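Local structure of fatty Acyl-Adenylate Ligase (Escherichia coli, 3PBK) at residues Ile500-Arg514 with Val531-Ile543. The protein belongs to the AMP-binding enzyme family of the ANL clan, as a fatty acyl-adenylate ligase. Sequence-based numbering, arbitrary orientation.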
ATOM      1  N   ILE A 500      -1.959  23.609  17.061  1.00 30.30           N
ATOM      2  CA  ILE A 500      -2.538  22.488  16.317  1.00 28.21           C
ATOM      3  C   ILE A 500      -3.353  22.941  15.111  1.00 26.21           C
ATOM      4  O   ILE A 500      -4.335  23.658  15.253  1.00 26.78           O
ATOM      5  CB  ILE A 500      -3.421  21.602  17.227  1.00 27.04           C
ATOM      6  CG1 ILE A 500      -2.542  20.737  18.132  1.00 26.26           C
ATOM      7  CG2 ILE A 500      -4.348  20.727  16.398  1.00 24.74           C
ATOM      8  CD1 ILE A 500      -3.307  19.719  18.918  1.00 24.49           C
ATOM      9  N   ILE A 501      -2.956  22.523  13.921  1.00 25.15           N
ATOM     10  CA  ILE A 501      -3.700  22.920  12.736  1.00 25.35           C
ATOM     11  C   ILE A 501      -4.495  21.742  12.193  1.00 24.64           C
ATOM     12  O   ILE A 501      -3.999  20.620  12.155  1.00 24.76           O
ATOM     13  CB  ILE A 501      -2.773  23.484  11.627  1.00 26.47           C
ATOM     14  CG1 ILE A 501      -2.168  24.820  12.048  1.00 27.26           C
ATOM     15  CG2 ILE A 501      -3.520  23.646  10.316  1.00 26.73           C
ATOM     16  CD1 ILE A 501      -0.712  24.734  12.399  1.00 30.41           C
ATOM     17  N   LEU A 502      -5.734  21.996  11.795  1.00 23.53           N
ATOM     18  CA  LEU A 502      -6.513  21.015  11.054  1.00 23.61           C
ATOM     19  C   LEU A 502      -6.829  21.557   9.662  1.00 25.32           C
ATOM     20  O   LEU A 502      -7.585  22.519   9.526  1.00 25.18           O
ATOM     21  CB  LEU A 502      -7.817  20.706  11.779  1.00 23.45           C
ATOM     22  CG  LEU A 502      -8.847  19.834  11.056  1.00 22.64           C
ATOM     23  CD1 LEU A 502      -8.322  18.433  10.851  1.00 23.15           C
ATOM     24  CD2 LEU A 502     -10.134  19.790  11.847  1.00 22.54           C
ATOM     25  N   GLN A 503      -6.255  20.945   8.629  1.00 25.25           N
ATOM     26  CA  GLN A 503      -6.539  21.361   7.267  1.00 25.07           C
ATOM     27  C   GLN A 503      -7.649  20.502   6.678  1.00 25.20           C
ATOM     28  O   GLN A 503      -7.675  19.294   6.866  1.00 24.78           O
ATOM     29  CB  GLN A 503      -5.283  21.287   6.411  1.00 26.30           C
ATOM     30  CG  GLN A 503      -4.089  21.963   7.040  1.00 26.59           C
ATOM     31  CD  GLN A 503      -2.980  22.241   6.044  1.00 28.91           C
ATOM     32  OE1 GLN A 503      -2.436  21.328   5.418  1.00 30.10           O
ATOM     33  NE2 GLN A 503      -2.635  23.514   5.896  1.00 31.00           N
ATOM     34  N   ILE A 504      -8.583  21.144   5.990  1.00 27.28           N
ATOM     35  CA  ILE A 504      -9.698  20.449   5.358  1.00 28.18           C
ATOM     36  C   ILE A 504      -9.853  20.915   3.912  1.00 29.98           C
ATOM     37  O   ILE A 504     -10.099  22.095   3.646  1.00 29.50           O
ATOM     38  CB  ILE A 504     -11.030  20.685   6.105  1.00 26.99           C
ATOM     39  CG1 ILE A 504     -10.882  20.370   7.592  1.00 25.75           C
ATOM     40  CG2 ILE A 504     -12.140  19.849   5.494  1.00 26.38           C
ATOM     41  CD1 ILE A 504     -12.156  20.556   8.379  1.00 24.78           C
ATOM     42  N   GLN A 505      -9.688  19.986   2.981  1.00 30.94           N
ATOM     43  CA  GLN A 505      -9.920  20.278   1.583  1.00 32.57           C
ATOM     44  C   GLN A 505     -11.368  19.936   1.337  1.00 31.69           C
ATOM     45  O   GLN A 505     -11.805  18.837   1.668  1.00 30.56           O
ATOM     46  CB  GLN A 505      -9.006  19.436   0.695  1.00 35.69           C
ATOM     47  CG  GLN A 505      -9.309  17.955   0.717  1.00 35.07           C
ATOM     48  CD  GLN A 505      -8.472  17.186  -0.282  1.00 40.30           C
ATOM     49  OE1 GLN A 505      -7.419  17.659  -0.721  1.00 44.16           O
ATOM     50  NE2 GLN A 505      -8.933  15.988  -0.648  1.00 38.26           N
ATOM     51  N   CYS A 506     -12.120  20.880   0.781  1.00 32.64           N
ATOM     52  CA  CYS A 506     -13.554  20.682   0.612  1.00 33.03           C
ATOM     53  C   CYS A 506     -14.165  21.519  -0.507  1.00 32.85           C
ATOM     54  O   CYS A 506     -13.595  22.524  -0.944  1.00 33.38           O
ATOM     55  CB  CYS A 506     -14.268  21.018   1.912  1.00 32.56           C
ATOM     56  SG  CYS A 506     -14.030  22.743   2.340  1.00 35.59           S
ATOM     57  N   ARG A 507     -15.352  21.100  -0.935  1.00 32.05           N
ATOM     58  CA  ARG A 507     -16.074  21.752  -2.019  1.00 32.17           C
ATOM     59  C   ARG A 507     -17.186  22.689  -1.507  1.00 31.38           C
ATOM     60  O   ARG A 507     -18.125  23.011  -2.242  1.00 30.98           O
ATOM     61  CB  ARG A 507     -16.660  20.694  -2.969  1.00 31.16           C
ATOM     62  CG  ARG A 507     -15.626  19.869  -3.730  1.00 31.20           C
ATOM     63  CD  ARG A 507     -16.249  18.624  -4.353  1.00 30.85           C
ATOM     64  NE  ARG A 507     -15.242  17.785  -5.005  1.00 36.01           N
ATOM     65  CZ  ARG A 507     -15.466  16.552  -5.459  1.00 37.43           C
ATOM     66  NH1 ARG A 507     -16.675  16.010  -5.328  1.00 36.03           N
ATOM     67  NH2 ARG A 507     -14.489  15.857  -6.042  1.00 35.49           N
ATOM     68  N   ILE A 508     -17.081  23.132  -0.256  1.00 30.78           N
ATOM     69  CA  ILE A 508     -18.105  24.007   0.314  1.00 30.86           C
ATOM     70  C   ILE A 508     -17.958  25.423  -0.220  1.00 31.10           C
ATOM     71  O   ILE A 508     -17.030  26.142   0.137  1.00 30.58           O
ATOM     72  CB  ILE A 508     -18.061  24.025   1.854  1.00 30.71           C
ATOM     73  CG1 ILE A 508     -18.432  22.653   2.414  1.00 30.55           C
ATOM     74  CG2 ILE A 508     -19.010  25.071   2.403  1.00 30.29           C
ATOM     75  CD1 ILE A 508     -17.961  22.415   3.834  1.00 30.34           C
ATOM     76  N   SER A 509     -18.885  25.827  -1.076  1.00 31.89           N
ATOM     77  CA  SER A 509     -18.809  27.144  -1.700  1.00 32.88           C
ATOM     78  C   SER A 509     -19.479  28.223  -0.853  1.00 32.40           C
ATOM     79  O   SER A 509     -18.953  29.328  -0.724  1.00 31.78           O
ATOM     80  CB  SER A 509     -19.424  27.111  -3.103  1.00 32.79           C
ATOM     81  OG  SER A 509     -18.938  26.005  -3.850  1.00 32.02           O
ATOM     82  N   ASP A 510     -20.639  27.894  -0.284  1.00 33.05           N
ATOM     83  CA  ASP A 510     -21.395  28.831   0.543  1.00 33.07           C
ATOM     84  C   ASP A 510     -20.504  29.388   1.651  1.00 33.47           C
ATOM     85  O   ASP A 510     -20.017  28.638   2.497  1.00 32.95           O
ATOM     86  CB  ASP A 510     -22.642  28.154   1.124  1.00 33.59           C
ATOM     87  CG  ASP A 510     -23.404  29.051   2.103  1.00 35.78           C
ATOM     88  OD1 ASP A 510     -23.058  30.246   2.209  1.00 37.41           O
ATOM     89  OD2 ASP A 510     -24.351  28.570   2.770  1.00 35.43           O
ATOM     90  N   GLU A 511     -20.298  30.706   1.632  1.00 34.41           N
ATOM     91  CA  GLU A 511     -19.421  31.385   2.580  1.00 33.60           C
ATOM     92  C   GLU A 511     -20.013  31.381   3.983  1.00 33.58           C
ATOM     93  O   GLU A 511     -19.293  31.377   4.982  1.00 32.88           O
ATOM     94  CB  GLU A 511     -19.163  32.816   2.116  1.00 35.42           C
ATOM     95  CG  GLU A 511     -18.245  33.605   3.023  1.00 38.36           C
ATOM     96  CD  GLU A 511     -16.883  32.947   3.194  1.00 40.88           C
ATOM     97  OE1 GLU A 511     -16.329  32.451   2.178  1.00 40.82           O
ATOM     98  OE2 GLU A 511     -16.368  32.928   4.344  1.00 40.47           O
ATOM     99  N   GLU A 512     -21.338  31.380   4.045  1.00 34.15           N
ATOM    100  CA  GLU A 512     -22.061  31.270   5.305  1.00 34.69           C
ATOM    101  C   GLU A 512     -21.785  29.926   5.998  1.00 33.66           C
ATOM    102  O   GLU A 512     -21.536  29.878   7.206  1.00 32.47           O
ATOM    103  CB  GLU A 512     -23.562  31.446   5.041  1.00 36.10           C
ATOM    104  CG  GLU A 512     -24.473  31.256   6.245  1.00 38.21           C
ATOM    105  CD  GLU A 512     -25.792  30.573   5.870  1.00 42.37           C
ATOM    106  OE1 GLU A 512     -25.855  29.313   5.914  1.00 41.15           O
ATOM    107  OE2 GLU A 512     -26.763  31.298   5.537  1.00 44.01           O
ATOM    108  N   ARG A 513     -21.832  28.840   5.227  1.00 33.10           N
ATOM    109  CA  ARG A 513     -21.574  27.503   5.755  1.00 31.61           C
ATOM    110  C   ARG A 513     -20.122  27.330   6.186  1.00 30.62           C
ATOM    111  O   ARG A 513     -19.844  26.693   7.199  1.00 29.38           O
ATOM    112  CB  ARG A 513     -21.932  26.437   4.723  1.00 31.16           C
ATOM    113  CG  ARG A 513     -21.405  25.042   5.059  1.00 30.64           C
ATOM    114  CD  ARG A 513     -22.238  24.382   6.142  1.00 30.21           C
ATOM    115  NE  ARG A 513     -21.900  22.974   6.349  1.00 28.93           N
ATOM    116  CZ  ARG A 513     -21.585  22.449   7.530  1.00 28.84           C
ATOM    117  NH1 ARG A 513     -21.564  23.214   8.611  1.00 28.32           N
ATOM    118  NH2 ARG A 513     -21.302  21.155   7.633  1.00 28.38           N
ATOM    119  N   ARG A 514     -19.196  27.891   5.412  1.00 31.12           N
ATOM    120  CA  ARG A 514     -17.781  27.818   5.760  1.00 30.35           C
ATOM    121  C   ARG A 514     -17.558  28.368   7.161  1.00 29.62           C
ATOM    122  O   ARG A 514     -17.038  27.673   8.029  1.00 29.20           O
ATOM    123  CB  ARG A 514     -16.910  28.579   4.758  1.00 30.71           C
ATOM    124  CG  ARG A 514     -17.022  28.094   3.323  1.00 31.24           C
ATOM    125  CD  ARG A 514     -16.270  29.012   2.364  1.00 31.43           C
ATOM    126  NE  ARG A 514     -14.830  28.829   2.459  1.00 30.49           N
ATOM    127  CZ  ARG A 514     -14.178  27.800   1.927  1.00 29.25           C
ATOM    128  NH1 ARG A 514     -14.843  26.862   1.270  1.00 29.36           N
ATOM    129  NH2 ARG A 514     -12.861  27.699   2.054  1.00 29.55           N
ATOM    130  N   VAL A 531      -8.199  20.980  23.500  1.00 23.60           N
ATOM    131  CA  VAL A 531      -7.176  21.585  22.674  1.00 23.85           C
ATOM    132  C   VAL A 531      -7.869  22.474  21.652  1.00 23.74           C
ATOM    133  O   VAL A 531      -8.928  22.120  21.133  1.00 23.73           O
ATOM    134  CB  VAL A 531      -6.339  20.501  21.968  1.00 22.96           C
ATOM    135  CG1 VAL A 531      -7.088  19.932  20.779  1.00 21.65           C
ATOM    136  CG2 VAL A 531      -4.993  21.054  21.550  1.00 24.08           C
ATOM    137  N   THR A 532      -7.301  23.644  21.382  1.00 24.70           N
ATOM    138  CA  THR A 532      -7.903  24.537  20.393  1.00 25.91           C
ATOM    139  C   THR A 532      -7.200  24.401  19.046  1.00 24.94           C
ATOM    140  O   THR A 532      -5.987  24.572  18.942  1.00 24.14           O
ATOM    141  CB  THR A 532      -7.901  26.009  20.849  1.00 26.22           C
ATOM    142  OG1 THR A 532      -6.569  26.523  20.801  1.00 25.51           O
ATOM    143  CG2 THR A 532      -8.464  26.140  22.268  1.00 26.30           C
ATOM    144  N   ALA A 533      -7.976  24.070  18.017  1.00 25.83           N
ATOM    145  CA  ALA A 533      -7.419  23.807  16.693  1.00 25.45           C
ATOM    146  C   ALA A 533      -7.774  24.898  15.699  1.00 25.54           C
ATOM    147  O   ALA A 533      -8.862  25.484  15.757  1.00 25.72           O
ATOM    148  CB  ALA A 533      -7.884  22.463  16.174  1.00 25.33           C
ATOM    149  N   ALA A 534      -6.846  25.165  14.785  1.00 25.51           N
ATOM    150  CA  ALA A 534      -7.041  26.175  13.755  1.00 24.91           C
ATOM    151  C   ALA A 534      -7.541  25.513  12.486  1.00 24.65           C
ATOM    152  O   ALA A 534      -6.780  24.836  11.804  1.00 25.10           O
ATOM    153  CB  ALA A 534      -5.746  26.902  13.496  1.00 23.74           C
ATOM    154  N   ILE A 535      -8.824  25.701  12.189  1.00 24.57           N
ATOM    155  CA  ILE A 535      -9.453  25.119  11.006  1.00 25.27           C
ATOM    156  C   ILE A 535      -8.968  25.813   9.726  1.00 26.86           C
ATOM    157  O   ILE A 535      -9.103  27.022   9.585  1.00 28.03           O
ATOM    158  CB  ILE A 535     -10.998  25.245  11.085  1.00 25.70           C
ATOM    159  CG1 ILE A 535     -11.501  24.990  12.513  1.00 25.33           C
ATOM    160  CG2 ILE A 535     -11.677  24.330  10.074  1.00 25.21           C
ATOM    161  CD1 ILE A 535     -11.231  23.611  13.038  1.00 24.56           C
ATOM    162  N   ASP A 536      -8.404  25.046   8.797  1.00 27.05           N
ATOM    163  CA  ASP A 536      -7.927  25.585   7.526  1.00 27.43           C
ATOM    164  C   ASP A 536      -8.737  25.014   6.386  1.00 28.64           C
ATOM    165  O   ASP A 536      -8.506  23.879   5.986  1.00 29.18           O
ATOM    166  CB  ASP A 536      -6.465  25.197   7.304  1.00 29.05           C
ATOM    167  CG  ASP A 536      -5.544  26.395   7.186  1.00 32.21           C
ATOM    168  OD1 ASP A 536      -5.987  27.517   7.529  1.00 33.52           O
ATOM    169  OD2 ASP A 536      -4.380  26.207   6.738  1.00 32.37           O
ATOM    170  N   LEU A 537      -9.685  25.781   5.856  1.00 29.63           N
ATOM    171  CA  LEU A 537     -10.466  25.307   4.708  1.00 30.08           C
ATOM    172  C   LEU A 537      -9.714  25.526   3.395  1.00 30.54           C
ATOM    173  O   LEU A 537      -9.411  26.661   3.029  1.00 31.46           O
ATOM    174  CB  LEU A 537     -11.852  25.965   4.679  1.00 29.11           C
ATOM    175  CG  LEU A 537     -12.974  25.190   5.390  1.00 28.73           C
ATOM    176  CD1 LEU A 537     -12.454  24.431   6.590  1.00 28.45           C
ATOM    177  CD2 LEU A 537     -14.136  26.079   5.801  1.00 28.21           C
ATOM    178  N   LEU A 538      -9.400  24.437   2.698  1.00 31.15           N
ATOM    179  CA  LEU A 538      -8.649  24.514   1.447  1.00 31.95           C
ATOM    180  C   LEU A 538      -9.513  24.139   0.256  1.00 33.76           C
ATOM    181  O   LEU A 538     -10.631  23.645   0.414  1.00 34.00           O
ATOM    182  CB  LEU A 538      -7.442  23.582   1.477  1.00 33.39           C
ATOM    183  CG  LEU A 538      -6.508  23.631   2.681  1.00 32.50           C
ATOM    184  CD1 LEU A 538      -5.244  22.831   2.389  1.00 32.90           C
ATOM    185  CD2 LEU A 538      -6.185  25.065   3.042  1.00 31.18           C
ATOM    186  N   PRO A 539      -8.988  24.371  -0.950  1.00 35.33           N
ATOM    187  CA  PRO A 539      -9.659  23.983  -2.194  1.00 36.84           C
ATOM    188  C   PRO A 539      -9.423  22.504  -2.480  1.00 39.50           C
ATOM    189  O   PRO A 539      -8.450  21.936  -1.987  1.00 41.41           O
ATOM    190  CB  PRO A 539      -8.942  24.823  -3.251  1.00 35.76           C
ATOM    191  CG  PRO A 539      -8.015  25.749  -2.490  1.00 35.12           C
ATOM    192  CD  PRO A 539      -7.732  25.089  -1.206  1.00 34.62           C
ATOM    193  N   PRO A 540     -10.307  21.872  -3.259  1.00 39.45           N
ATOM    194  CA  PRO A 540     -10.034  20.481  -3.614  1.00 42.24           C
ATOM    195  C   PRO A 540      -9.383  20.403  -4.985  1.00 46.36           C
ATOM    196  O   PRO A 540      -9.650  21.258  -5.834  1.00 46.96           O
ATOM    197  CB  PRO A 540     -11.434  19.888  -3.675  1.00 39.72           C
ATOM    198  CG  PRO A 540     -12.245  21.012  -4.295  1.00 37.45           C
ATOM    199  CD  PRO A 540     -11.621  22.312  -3.765  1.00 37.78           C
ATOM    200  N   HIS A 541      -8.501  19.431  -5.187  1.00 48.56           N
ATOM    201  CA  HIS A 541      -7.944  18.642  -4.100  1.00 48.53           C
ATOM    202  C   HIS A 541      -6.573  19.250  -3.860  1.00 49.02           C
ATOM    203  O   HIS A 541      -5.716  19.257  -4.746  1.00 49.47           O
ATOM    204  CB  HIS A 541      -7.846  17.157  -4.480  1.00 52.42           C
ATOM    205  CG  HIS A 541      -7.249  16.909  -5.836  1.00 58.14           C
ATOM    206  ND1 HIS A 541      -7.827  17.368  -7.003  1.00 58.12           N
ATOM    207  CD2 HIS A 541      -6.133  16.237  -6.211  1.00 58.34           C
ATOM    208  CE1 HIS A 541      -7.088  17.000  -8.035  1.00 57.54           C
ATOM    209  NE2 HIS A 541      -6.055  16.311  -7.581  1.00 59.64           N
ATOM    210  N   SER A 542      -6.371  19.783  -2.665  1.00 47.13           N
ATOM    211  CA  SER A 542      -5.265  20.697  -2.450  1.00 47.09           C
ATOM    212  C   SER A 542      -4.144  20.168  -1.544  1.00 47.54           C
ATOM    213  O   SER A 542      -3.113  20.830  -1.374  1.00 45.14           O
ATOM    214  CB  SER A 542      -5.823  22.042  -1.968  1.00 42.70           C
ATOM    215  OG  SER A 542      -5.184  22.511  -0.802  1.00 44.46           O
ATOM    216  N   ILE A 543      -4.326  18.959  -1.007  1.00 49.94           N
ATOM    217  CA  ILE A 543      -3.414  18.414   0.017  1.00 50.00           C
ATOM    218  C   ILE A 543      -2.599  17.132  -0.309  1.00 51.17           C
ATOM    219  O   ILE A 543      -1.883  16.645   0.567  1.00 50.37           O
ATOM    220  CB  ILE A 543      -4.178  18.153   1.350  1.00 47.01           C
ATOM    221  CG1 ILE A 543      -5.161  16.990   1.186  1.00 44.76           C
ATOM    222  CG2 ILE A 543      -4.918  19.411   1.827  1.00 43.71           C
ATOM    223  CD1 ILE A 543      -6.260  16.977   2.229  1.00 39.45           C
TER
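The side-chain oxygen OE1 of Q505 is gripped by two successive backbone amides of the loop after strand 533-538, both weakly: S542 N lies 3.1 Å from Q505 OE1, with a bent N-H, and I543 N approaches the same oxygen from farther off. The chain reaches them because CG sits between the backbone N and the carbonyl carbon (chi1 68°) and runs on extended; I543 lies against its amide with CG1 and CD1, while Q505 NE2 is hydrogen-bonded to D489 OD1. Two weak bonds to one side-chain oxygen thus link the end of strand 500-505 to the loop after strand 533-538.

The strands themselves illustrate parallel pairing. L502 and I504 each offer both N-H and C=O to strand 533-538, and A534 N to I500 O and C506 N to L538 O extend the series. The nearly straight bond from L538 N to I504 O measures 2.6 Å. A twist of 22° between the segments accompanies this regular register.

Side chains alternate between the faces. On one, Q503 and D536 run side by side, their amide and carboxylate planes 24° apart, joined by a weak bond of 3.3 Å from Q503 NE2 to D536 OD2. On the other, L502 and I504 meet I535, and CD1 of L537 packs on CB of I504. L537 also lies over one face of the guanidinium of R514, whose side chain is bent at chi3; NH1 of R514 donates to I508 O at 2.6 Å, in the carbonyl plane. Beyond the strands, P540 CG rests 3.6 Å from R507 CG.

Together with helix 511-529 the strands form a beta-alpha-beta unit: L502, I504 and L537 face that helix, I501 and Q503 touch helix 553-564 on the other side, and strand 490-494 pairs antiparallel with strand 500-505.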